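Long-range contact in uncharacterized NTF2-like protein (Burkholderia xenovorans LB400, PDB 3FGY), which is of unknown function but has an NTF2-like, SnoaL-type fold whose concave sheet and helices probably enclose a small-molecule pocket: residues A[80-86]-A[103-109]. Numbering follows the deposited sequence.
Sequences ERVLVVG and WVFAITV
Val-84 and Phe-105, Val-82 and Ile-107, and Gly-86 and Trp-103 form the hydrogen-bonded pairs of an antiparallel hairpin, strands 81-92 and 98-110, in the curved sheet of the NTF2-like fold, flanked by strand 65-78 on one side and strand 113-120 on the other. Both backbone hydrogen bonds between Val-84 and Phe-105 measure 2.8 Å, Val-84 N to Phe-105 O and Phe-105 N to Val-84 O. Arg-81 with Thr-108, Leu-83 with Ala-106 and Val-85 with Val-104 are the non-hydrogen-bonded pairs.

One face carries Val-82, Val-84, Trp-103, Phe-105 and Ile-107. Trp-103 CG sits between its backbone N and carbonyl carbon (chi1 50°), which swings the indole across to the partner strand. Gly-86, with no side chain to obstruct it, lies against one face of the indole: its CA is 3.6 Å from the centroid of the six-membered ring of Trp-103, a CH-pi contact. Val-84 CG1 packs on Trp-103 CZ3 at 3.8 Å, while Val-82 and Ile-107 meet Val-11 of helix 5-20. Phe-105 leans away toward strand 113-120, near a bound unidentified ligand.

The other face meets the second subunit. There the small Ala-106 leaves room for Leu-83 CD1, 3.8 Å from Ala-106 CB, and Leu-83 packs on its own counterpart. Arg-81 bends at chi2 and chi3, bringing NH1 2.9 Å from Thr-108 OG1, 23° out of the guanidinium plane; a water links NH1 to Ala-106 O. Thus one face probably lines the pocket, while on the other Thr-108 and water hold the Arg-81 guanidinium in position for NE's salt bridge to Glu-74 of the second subunit, beside the apolar dimer contact.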
ATOM      1  N   GLU A  80      13.300 -10.997  -2.849  1.00 17.16           N
ATOM      2  CA  GLU A  80      13.870  -9.819  -3.501  0.50 19.31           C
ATOM      3  C   GLU A  80      13.046  -8.563  -3.206  1.00 18.22           C
ATOM      4  O   GLU A  80      13.294  -7.505  -3.772  1.00 18.95           O
ATOM      5  CB  GLU A  80      14.002 -10.043  -5.018  0.50 20.61           C
ATOM      6  CG  GLU A  80      12.705 -10.008  -5.821  0.50 21.46           C
ATOM      7  CD  GLU A  80      12.903 -10.368  -7.293  0.50 21.89           C
ATOM      8  OE1 GLU A  80      14.049 -10.632  -7.705  0.50 27.73           O
ATOM      9  OE2 GLU A  80      11.899 -10.398  -8.029  0.50 28.75           O
ATOM     10  N   ARG A  81      12.070  -8.680  -2.316  1.00 17.81           N
ATOM     11  CA  ARG A  81      11.125  -7.607  -2.057  1.00 16.40           C
ATOM     12  C   ARG A  81      11.367  -6.921  -0.716  1.00 15.42           C
ATOM     13  O   ARG A  81      11.686  -7.589   0.258  1.00 13.88           O
ATOM     14  CB  ARG A  81       9.703  -8.173  -2.110  1.00 16.36           C
ATOM     15  CG  ARG A  81       9.384  -8.885  -3.426  1.00 18.61           C
ATOM     16  CD  ARG A  81       8.963  -7.898  -4.488  1.00 20.17           C
ATOM     17  NE  ARG A  81       7.536  -7.549  -4.413  1.00 21.07           N
ATOM     18  CZ  ARG A  81       7.015  -6.421  -4.904  1.00 20.78           C
ATOM     19  NH1 ARG A  81       7.767  -5.493  -5.470  1.00 20.17           N
ATOM     20  NH2 ARG A  81       5.721  -6.203  -4.804  1.00 22.42           N
ATOM     21  N   VAL A  82      11.242  -5.595  -0.705  1.00 14.90           N
ATOM     22  CA  VAL A  82      11.251  -4.795   0.504  1.00 14.64           C
ATOM     23  C   VAL A  82      10.040  -3.875   0.400  1.00 14.14           C
ATOM     24  O   VAL A  82       9.932  -3.088  -0.530  1.00 15.46           O
ATOM     25  CB  VAL A  82      12.553  -3.950   0.632  1.00 13.77           C
ATOM     26  CG1 VAL A  82      12.555  -3.187   1.915  1.00 15.72           C
ATOM     27  CG2 VAL A  82      13.777  -4.854   0.585  1.00 14.18           C
ATOM     28  N   LEU A  83       9.086  -4.050   1.304  1.00 15.82           N
ATOM     29  CA  LEU A  83       7.961  -3.151   1.382  1.00 16.12           C
ATOM     30  C   LEU A  83       8.210  -2.201   2.533  1.00 14.22           C
ATOM     31  O   LEU A  83       8.518  -2.622   3.659  1.00 16.37           O
ATOM     32  CB  LEU A  83       6.668  -3.935   1.537  1.00 15.96           C
ATOM     33  CG  LEU A  83       6.026  -4.295   0.197  1.00 17.95           C
ATOM     34  CD1 LEU A  83       6.923  -5.138  -0.726  1.00 15.87           C
ATOM     35  CD2 LEU A  83       4.640  -4.945   0.447  1.00 19.05           C
ATOM     36  N   VAL A  84       8.122  -0.909   2.241  1.00 14.88           N
ATOM     37  CA  VAL A  84       8.362   0.147   3.199  1.00 14.62           C
ATOM     38  C   VAL A  84       7.006   0.753   3.568  1.00 15.08           C
ATOM     39  O   VAL A  84       6.281   1.228   2.684  1.00 14.44           O
ATOM     40  CB  VAL A  84       9.317   1.230   2.641  1.00 16.17           C
ATOM     41  CG1 VAL A  84       9.676   2.204   3.748  1.00 13.60           C
ATOM     42  CG2 VAL A  84      10.604   0.584   2.059  1.00 14.78           C
ATOM     43  N   VAL A  85       6.673   0.730   4.856  1.00 15.17           N
ATOM     44  CA  VAL A  85       5.376   1.142   5.363  1.00 13.24           C
ATOM     45  C   VAL A  85       5.556   2.403   6.197  1.00 13.32           C
ATOM     46  O   VAL A  85       6.334   2.413   7.135  1.00 14.87           O
ATOM     47  CB  VAL A  85       4.736   0.041   6.242  1.00 14.91           C
ATOM     48  CG1 VAL A  85       3.321   0.442   6.658  1.00 17.92           C
ATOM     49  CG2 VAL A  85       4.728  -1.301   5.442  1.00 14.90           C
ATOM     50  N   GLY A  86       4.864   3.475   5.825  1.00 14.61           N
ATOM     51  CA  GLY A  86       5.081   4.726   6.531  1.00 18.24           C
ATOM     52  C   GLY A  86       3.919   5.683   6.495  1.00 18.17           C
ATOM     53  O   GLY A  86       2.832   5.351   6.029  1.00 15.09           O
ATOM     54  N   TRP A 103       1.132   5.327   3.590  1.00 14.83           N
ATOM     55  CA  TRP A 103       1.659   4.817   2.349  1.00 15.94           C
ATOM     56  C   TRP A 103       2.461   3.516   2.475  1.00 15.01           C
ATOM     57  O   TRP A 103       3.033   3.205   3.529  1.00 15.49           O
ATOM     58  CB  TRP A 103       2.528   5.882   1.668  1.00 17.56           C
ATOM     59  CG  TRP A 103       3.571   6.503   2.555  1.00 17.58           C
ATOM     60  CD1 TRP A 103       3.481   7.686   3.247  1.00 18.33           C
ATOM     61  CD2 TRP A 103       4.893   5.980   2.839  1.00 17.67           C
ATOM     62  NE1 TRP A 103       4.652   7.922   3.945  1.00 19.81           N
ATOM     63  CE2 TRP A 103       5.533   6.902   3.700  1.00 22.17           C
ATOM     64  CE3 TRP A 103       5.589   4.835   2.446  1.00 16.47           C
ATOM     65  CZ2 TRP A 103       6.844   6.711   4.177  1.00 23.71           C
ATOM     66  CZ3 TRP A 103       6.919   4.653   2.914  1.00 19.51           C
ATOM     67  CH2 TRP A 103       7.514   5.582   3.776  1.00 18.18           C
ATOM     68  N   VAL A 104       2.526   2.788   1.363  1.00 15.15           N
ATOM     69  CA  VAL A 104       3.470   1.693   1.199  1.00 15.17           C
ATOM     70  C   VAL A 104       4.253   1.894  -0.098  1.00 14.78           C
ATOM     71  O   VAL A 104       3.691   2.192  -1.150  1.00 14.97           O
ATOM     72  CB  VAL A 104       2.743   0.328   1.168  1.00 16.35           C
ATOM     73  CG1 VAL A 104       3.721  -0.830   0.781  1.00 17.58           C
ATOM     74  CG2 VAL A 104       2.044   0.060   2.517  1.00 15.28           C
ATOM     75  N   PHE A 105       5.577   1.703  -0.014  1.00 15.17           N
ATOM     76  CA  PHE A 105       6.422   1.629  -1.205  1.00 17.69           C
ATOM     77  C   PHE A 105       6.837   0.171  -1.339  1.00 18.07           C
ATOM     78  O   PHE A 105       7.461  -0.382  -0.441  1.00 19.78           O
ATOM     79  CB  PHE A 105       7.677   2.502  -1.083  1.00 19.28           C
ATOM     80  CG  PHE A 105       7.438   3.964  -1.312  1.00 26.83           C
ATOM     81  CD1 PHE A 105       6.228   4.571  -0.952  1.00 29.81           C
ATOM     82  CD2 PHE A 105       8.415   4.741  -1.896  1.00 33.25           C
ATOM     83  CE1 PHE A 105       6.018   5.933  -1.142  1.00 37.37           C
ATOM     84  CE2 PHE A 105       8.208   6.107  -2.087  1.00 35.00           C
ATOM     85  CZ  PHE A 105       7.020   6.698  -1.702  1.00 38.01           C
ATOM     86  N   ALA A 106       6.442  -0.463  -2.422  1.00 15.85           N
ATOM     87  CA  ALA A 106       6.760  -1.872  -2.678  1.00 16.76           C
ATOM     88  C   ALA A 106       7.927  -1.867  -3.639  1.00 18.28           C
ATOM     89  O   ALA A 106       7.820  -1.391  -4.784  1.00 15.24           O
ATOM     90  CB  ALA A 106       5.571  -2.615  -3.279  1.00 15.52           C
ATOM     91  N   ILE A 107       9.044  -2.368  -3.143  1.00 16.59           N
ATOM     92  CA  ILE A 107      10.324  -2.273  -3.838  1.00 15.57           C
ATOM     93  C   ILE A 107      10.854  -3.668  -4.168  1.00 16.21           C
ATOM     94  O   ILE A 107      10.729  -4.598  -3.365  1.00 15.38           O
ATOM     95  CB  ILE A 107      11.346  -1.445  -3.025  1.00 15.62           C
ATOM     96  CG1 ILE A 107      10.771  -0.054  -2.726  1.00 20.61           C
ATOM     97  CG2 ILE A 107      12.662  -1.339  -3.767  1.00 16.84           C
ATOM     98  CD1 ILE A 107      11.627   0.804  -1.874  1.00 22.21           C
ATOM     99  N   THR A 108      11.440  -3.791  -5.359  1.00 17.37           N
ATOM    100  CA  THR A 108      12.168  -4.984  -5.782  1.00 16.74           C
ATOM    101  C   THR A 108      13.631  -4.592  -5.949  1.00 17.41           C
ATOM    102  O   THR A 108      13.937  -3.571  -6.584  1.00 16.75           O
ATOM    103  CB  THR A 108      11.623  -5.554  -7.099  1.00 17.53           C
ATOM    104  OG1 THR A 108      10.227  -5.838  -6.966  1.00 20.37           O
ATOM    105  CG2 THR A 108      12.391  -6.831  -7.502  1.00 18.65           C
ATOM    106  N   VAL A 109      14.514  -5.376  -5.325  1.00 17.68           N
ATOM    107  CA  VAL A 109      15.950  -5.172  -5.410  1.00 19.33           C
ATOM    108  C   VAL A 109      16.536  -6.382  -6.113  1.00 21.57           C
ATOM    109  O   VAL A 109      16.230  -7.524  -5.744  1.00 22.13           O
ATOM    110  CB  VAL A 109      16.588  -5.089  -4.027  1.00 18.73           C
ATOM    111  CG1 VAL A 109      18.138  -4.931  -4.145  1.00 21.19           C
ATOM    112  CG2 VAL A 109      15.921  -3.989  -3.192  1.00 22.22           C
TER
HETATM  113  O   HOH W   1       6.544  -3.033  -6.620  1.00 21.18           O